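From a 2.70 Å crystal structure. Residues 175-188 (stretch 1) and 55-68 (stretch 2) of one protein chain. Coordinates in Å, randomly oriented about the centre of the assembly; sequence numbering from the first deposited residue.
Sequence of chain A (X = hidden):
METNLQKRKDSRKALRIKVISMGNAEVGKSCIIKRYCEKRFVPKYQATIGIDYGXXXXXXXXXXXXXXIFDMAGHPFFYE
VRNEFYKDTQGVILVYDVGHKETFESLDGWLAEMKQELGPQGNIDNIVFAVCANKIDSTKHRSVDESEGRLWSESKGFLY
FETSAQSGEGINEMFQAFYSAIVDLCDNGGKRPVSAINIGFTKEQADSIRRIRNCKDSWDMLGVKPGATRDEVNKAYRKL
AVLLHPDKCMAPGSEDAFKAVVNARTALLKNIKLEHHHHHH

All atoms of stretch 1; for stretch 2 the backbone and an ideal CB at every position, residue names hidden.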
# COMPACT_ATOMS: atom_id res chain seq x y z
N PHE A 175 14.32 6.66 -6.59
CA PHE A 175 14.55 5.30 -7.04
C PHE A 175 15.47 4.53 -6.10
O PHE A 175 15.29 3.32 -5.89
CB PHE A 175 15.11 5.30 -8.47
CG PHE A 175 14.03 5.25 -9.50
CD1 PHE A 175 13.23 4.12 -9.63
CD2 PHE A 175 13.75 6.35 -10.28
CE1 PHE A 175 12.21 4.08 -10.56
CE2 PHE A 175 12.73 6.32 -11.20
CZ PHE A 175 11.95 5.18 -11.34
N GLN A 176 16.43 5.22 -5.47
CA GLN A 176 17.29 4.50 -4.53
C GLN A 176 16.51 4.11 -3.29
O GLN A 176 16.64 2.98 -2.80
CB GLN A 176 18.51 5.36 -4.18
CG GLN A 176 19.52 4.67 -3.26
CD GLN A 176 20.47 3.74 -4.00
OE1 GLN A 176 20.63 2.58 -3.62
NE2 GLN A 176 21.10 4.24 -5.06
N ALA A 177 15.65 5.00 -2.79
CA ALA A 177 14.84 4.64 -1.64
C ALA A 177 13.82 3.58 -2.00
O ALA A 177 13.55 2.67 -1.21
CB ALA A 177 14.16 5.88 -1.08
N PHE A 178 13.25 3.70 -3.21
CA PHE A 178 12.24 2.77 -3.70
C PHE A 178 12.77 1.34 -3.73
O PHE A 178 12.15 0.42 -3.17
CB PHE A 178 11.83 3.22 -5.09
CG PHE A 178 10.69 2.46 -5.73
CD1 PHE A 178 9.43 2.42 -5.15
CD2 PHE A 178 10.86 1.89 -6.98
CE1 PHE A 178 8.37 1.79 -5.80
CE2 PHE A 178 9.81 1.25 -7.62
CZ PHE A 178 8.57 1.21 -7.04
N TYR A 179 13.91 1.13 -4.39
CA TYR A 179 14.42 -0.22 -4.56
C TYR A 179 15.00 -0.77 -3.27
O TYR A 179 14.99 -1.98 -3.06
CB TYR A 179 15.45 -0.26 -5.69
CG TYR A 179 14.86 -0.12 -7.07
CD1 TYR A 179 13.79 -0.90 -7.46
CD2 TYR A 179 15.35 0.83 -7.98
CE1 TYR A 179 13.24 -0.79 -8.73
CE2 TYR A 179 14.80 0.96 -9.26
CZ TYR A 179 13.74 0.14 -9.63
OH TYR A 179 13.17 0.24 -10.89
N SER A 180 15.49 0.10 -2.38
CA SER A 180 15.97 -0.42 -1.11
C SER A 180 14.81 -0.90 -0.25
O SER A 180 14.88 -1.97 0.35
CB SER A 180 16.78 0.63 -0.37
OG SER A 180 17.71 1.24 -1.24
N ALA A 181 13.70 -0.17 -0.22
CA ALA A 181 12.54 -0.67 0.49
C ALA A 181 12.05 -1.98 -0.13
O ALA A 181 11.62 -2.90 0.58
CB ALA A 181 11.43 0.39 0.52
N ILE A 182 12.14 -2.11 -1.46
CA ILE A 182 11.66 -3.32 -2.11
C ILE A 182 12.61 -4.49 -1.82
O ILE A 182 12.16 -5.62 -1.61
CB ILE A 182 11.48 -3.10 -3.62
CG1 ILE A 182 10.31 -2.13 -3.88
CG2 ILE A 182 11.17 -4.40 -4.33
CD1 ILE A 182 10.17 -1.70 -5.35
N VAL A 183 13.92 -4.24 -1.81
CA VAL A 183 14.86 -5.28 -1.39
C VAL A 183 14.59 -5.69 0.05
O VAL A 183 14.60 -6.88 0.38
CB VAL A 183 16.32 -4.81 -1.59
CG1 VAL A 183 17.28 -5.73 -0.86
CG2 VAL A 183 16.67 -4.78 -3.08
N ASP A 184 14.36 -4.71 0.93
CA ASP A 184 14.02 -5.03 2.32
C ASP A 184 12.73 -5.84 2.39
O ASP A 184 12.61 -6.76 3.21
CB ASP A 184 13.88 -3.75 3.16
CG ASP A 184 15.19 -3.02 3.36
OD1 ASP A 184 16.28 -3.62 3.14
OD2 ASP A 184 15.14 -1.83 3.74
N LEU A 185 11.77 -5.53 1.53
CA LEU A 185 10.53 -6.30 1.50
C LEU A 185 10.78 -7.72 1.00
O LEU A 185 10.17 -8.68 1.49
CB LEU A 185 9.50 -5.60 0.62
CG LEU A 185 8.15 -6.30 0.42
CD1 LEU A 185 7.13 -5.80 1.45
CD2 LEU A 185 7.62 -6.14 -1.01
N CYS A 186 11.70 -7.89 0.04
CA CYS A 186 11.96 -9.21 -0.50
C CYS A 186 12.74 -10.07 0.47
O CYS A 186 12.47 -11.27 0.62
CB CYS A 186 12.72 -9.10 -1.82
SG CYS A 186 11.69 -8.66 -3.22
N ASP A 187 13.71 -9.48 1.18
CA ASP A 187 14.46 -10.22 2.17
C ASP A 187 13.57 -10.70 3.32
O ASP A 187 13.97 -11.60 4.07
CB ASP A 187 15.60 -9.36 2.71
CG ASP A 187 16.69 -9.12 1.67
OD1 ASP A 187 16.57 -9.64 0.54
OD2 ASP A 187 17.66 -8.41 2.00
N ASN A 188 12.38 -10.12 3.46
CA ASN A 188 11.39 -10.52 4.46
C ASN A 188 10.26 -11.34 3.84
O ASN A 188 9.11 -11.26 4.29
CB ASN A 188 10.87 -9.28 5.19
CG ASN A 188 10.10 -9.61 6.46
OD1 ASN A 188 10.20 -10.73 6.99
ND2 ASN A 188 9.32 -8.65 6.95
N UNK A 55 11.76 -4.01 -19.30
CA UNK A 55 12.61 -4.59 -18.29
C UNK A 55 13.84 -3.72 -18.15
O UNK A 55 14.44 -3.31 -19.15
CB UNK A 55 12.98 -6.03 -18.64
N UNK A 56 14.20 -3.43 -16.91
CA UNK A 56 15.45 -2.75 -16.60
C UNK A 56 16.19 -3.58 -15.56
O UNK A 56 15.62 -4.47 -14.92
CB UNK A 56 15.20 -1.33 -16.10
N UNK A 57 17.47 -3.28 -15.39
CA UNK A 57 18.31 -3.96 -14.41
C UNK A 57 18.93 -2.91 -13.48
O UNK A 57 19.37 -1.85 -13.93
CB UNK A 57 19.39 -4.79 -15.10
N UNK A 58 18.92 -3.21 -12.18
CA UNK A 58 19.51 -2.32 -11.17
C UNK A 58 20.28 -3.16 -10.16
O UNK A 58 20.00 -4.35 -9.97
CB UNK A 58 18.44 -1.49 -10.47
N UNK A 59 21.29 -2.53 -9.54
CA UNK A 59 22.10 -3.13 -8.48
C UNK A 59 21.96 -2.30 -7.20
O UNK A 59 22.60 -1.25 -7.07
CB UNK A 59 23.57 -3.23 -8.90
N UNK A 60 21.18 -2.79 -6.24
CA UNK A 60 20.91 -2.08 -5.00
C UNK A 60 21.24 -3.04 -3.86
O UNK A 60 21.07 -4.26 -3.99
CB UNK A 60 19.46 -1.59 -4.93
N UNK A 61 21.74 -2.48 -2.75
CA UNK A 61 22.46 -3.23 -1.72
C UNK A 61 23.67 -3.79 -2.49
O UNK A 61 24.40 -3.01 -3.10
CB UNK A 61 21.61 -4.32 -1.06
N UNK A 62 23.88 -5.10 -2.49
CA UNK A 62 24.54 -5.71 -3.64
C UNK A 62 23.75 -6.92 -4.07
O UNK A 62 24.28 -8.00 -4.36
CB UNK A 62 25.99 -6.09 -3.32
N UNK A 63 22.44 -6.73 -4.14
CA UNK A 63 21.54 -7.64 -4.81
C UNK A 63 21.34 -7.14 -6.23
O UNK A 63 21.20 -5.93 -6.46
CB UNK A 63 20.21 -7.76 -4.07
N UNK A 64 21.35 -8.06 -7.19
CA UNK A 64 21.04 -7.73 -8.57
C UNK A 64 19.55 -7.92 -8.80
O UNK A 64 19.00 -8.99 -8.50
CB UNK A 64 21.86 -8.59 -9.54
N UNK A 65 18.89 -6.87 -9.30
CA UNK A 65 17.43 -6.84 -9.41
C UNK A 65 17.05 -6.72 -10.88
O UNK A 65 17.49 -5.79 -11.57
CB UNK A 65 16.84 -5.69 -8.60
N UNK A 66 16.22 -7.64 -11.35
CA UNK A 66 15.61 -7.53 -12.67
C UNK A 66 14.20 -6.99 -12.46
O UNK A 66 13.38 -7.62 -11.78
CB UNK A 66 15.60 -8.87 -13.41
N UNK A 67 13.91 -5.83 -13.05
CA UNK A 67 12.71 -5.06 -12.74
C UNK A 67 11.79 -5.10 -13.95
O UNK A 67 12.14 -4.59 -15.02
CB UNK A 67 13.05 -3.62 -12.36
N UNK A 68 10.62 -5.70 -13.78
CA UNK A 68 9.57 -5.65 -14.78
C UNK A 68 8.71 -4.42 -14.53
O UNK A 68 8.02 -4.34 -13.51
CB UNK A 68 8.72 -6.93 -14.76

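Stretch 2 is a β-hairpin whose strands, 55-60 and 63-68, lie across the helix of stretch 1. In each strand the extended backbone turns alternate CB atoms toward the helix: 56, 58 and 60, then 63, 65 and 67.

Positions 55, 57 and 59 are out of the helix's reach and leave the choice wide; extended backbones there favour β-branched residues but also admit polar ones. They are Val-55, Lys-57 and His-59. Position 56 points toward the helix, but its ideal CB has nothing of it within 5.5 Å, so the helix hardly restricts the choice: a small residue would leave the space open, and a medium or longer one could approach Tyr-179. It is Thr-56, whose CG2 lies 4.4 Å from Tyr-179 OH.

At position 58 the CB points toward the helix, 4.5 Å from Tyr-179 CE2. An aromatic face invites a compact aliphatic group, and valine, isoleucine or threonine would suit the strand. The residue is Val-58: its CG2 sits over the face of the Tyr-179 ring, 4.2 Å from the centroid, in a CH-pi contact.

At position 60 the backbones come closest, the CA of residue 60 lying 6.5 Å from Ser-180 CA. Its CB is 4.3 Å from Tyr-179 CB and 4.6 Å from Val-183 CG2, with Gln-176 OE1 also near; a medium aliphatic chain such as valine, isoleucine or leucine would suit the apolar surface of Tyr-179 and Val-183. Ile-60 fills the site, its CG1 4.0 Å from Tyr-179 CB and its CG2 3.8 Å from Val-183 CG2.

Position 61 has a positive phi (61/-124), which glycine tolerates best, yet its CB lies 4.6 Å from Val-183 CG1, and Asp-184 offers a carboxylate farther on. A long basic chain could reach it. Lys-61 does: its CG packs 3.8 Å from Val-183 CG1, and its NZ makes a salt bridge to Asp-184 OD1 at 2.9 Å. Position 62, in the turn and out of reach, suits a polar residue; it is Asp-62.

At position 63 the CB points toward the helix, 4.7 Å from Val-183 CG2, with acidic Asp-187 beyond, so a long chain with an aliphatic stem and a basic end fits. Arg-63 sets its CG 4.3 Å from Val-183 CG1; its NH1 is 4.5 Å from Asp-187 OD1, beyond a salt bridge.

Position 65 points toward the helix with space before it, asking for a longer aliphatic chain. Ile-65 extends CD1 to 4.0 Å from Val-183 CG2. At position 67 the CB is 4.1 Å from Tyr-179 OH, leaving room for a small aliphatic or polar group; Val-67 places CG2 3.9 Å from Tyr-179 CE1.

Positions 64, 66 and 68, out of reach, accept polar chains: Glu-64, salt-bridged to Lys-57, then Lys-66 and Asn-68.

Stretch 2, residues 55-68: VTKVHIKDREIKVN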
# COMPACT_ATOMS: atom_id res chain seq x y z
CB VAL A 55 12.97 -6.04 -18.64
CG1 VAL A 55 14.04 -6.58 -17.69
CG2 VAL A 55 11.69 -6.90 -18.58
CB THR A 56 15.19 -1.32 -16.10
OG1 THR A 56 16.44 -0.65 -15.88
CG2 THR A 56 14.39 -1.34 -14.81
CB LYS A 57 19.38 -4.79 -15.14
CG LYS A 57 20.43 -5.46 -14.27
CD LYS A 57 21.82 -4.86 -14.60
CE LYS A 57 22.85 -5.12 -13.49
NZ LYS A 57 23.79 -3.97 -13.24
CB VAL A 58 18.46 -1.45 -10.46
CG1 VAL A 58 17.70 -0.61 -11.46
CG2 VAL A 58 17.52 -2.31 -9.61
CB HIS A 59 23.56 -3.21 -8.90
CG HIS A 59 24.41 -4.05 -7.99
ND1 HIS A 59 24.18 -5.40 -7.79
CD2 HIS A 59 25.49 -3.74 -7.23
CE1 HIS A 59 25.08 -5.87 -6.95
NE2 HIS A 59 25.88 -4.89 -6.60
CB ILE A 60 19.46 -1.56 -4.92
CG1 ILE A 60 19.38 -0.07 -5.30
CG2 ILE A 60 18.88 -1.74 -3.53
CD1 ILE A 60 19.94 0.27 -6.68
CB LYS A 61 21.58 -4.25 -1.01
CG LYS A 61 20.35 -3.64 -0.33
CD LYS A 61 20.68 -2.32 0.36
CE LYS A 61 19.42 -1.63 0.82
NZ LYS A 61 18.61 -2.50 1.74
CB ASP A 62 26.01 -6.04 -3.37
CG ASP A 62 26.25 -6.52 -1.96
OD1 ASP A 62 25.29 -6.97 -1.31
OD2 ASP A 62 27.41 -6.41 -1.51
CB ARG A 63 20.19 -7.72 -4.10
CG ARG A 63 20.22 -8.26 -2.68
CD ARG A 63 19.35 -9.50 -2.57
NE ARG A 63 19.63 -10.43 -3.66
CZ ARG A 63 18.82 -11.42 -4.02
NH1 ARG A 63 17.68 -11.60 -3.37
NH2 ARG A 63 19.16 -12.22 -5.03
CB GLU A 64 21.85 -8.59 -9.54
CG GLU A 64 22.35 -7.81 -10.74
CD GLU A 64 23.60 -6.99 -10.43
OE1 GLU A 64 24.60 -7.58 -9.96
OE2 GLU A 64 23.59 -5.76 -10.65
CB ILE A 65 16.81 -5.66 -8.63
CG1 ILE A 65 17.45 -5.47 -7.25
CG2 ILE A 65 15.31 -5.84 -8.51
CD1 ILE A 65 17.54 -6.73 -6.41
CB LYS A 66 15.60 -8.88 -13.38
CG LYS A 66 14.93 -8.88 -14.76
CD LYS A 66 14.66 -10.31 -15.29
CE LYS A 66 13.74 -10.33 -16.54
NZ LYS A 66 12.29 -10.62 -16.24
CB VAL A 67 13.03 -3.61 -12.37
CG1 VAL A 67 11.79 -2.91 -11.94
CG2 VAL A 67 14.10 -3.56 -11.29
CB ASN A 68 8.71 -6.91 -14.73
CG ASN A 68 9.50 -8.16 -15.07
OD1 ASN A 68 9.73 -8.46 -16.25
ND2 ASN A 68 9.92 -8.88 -14.05
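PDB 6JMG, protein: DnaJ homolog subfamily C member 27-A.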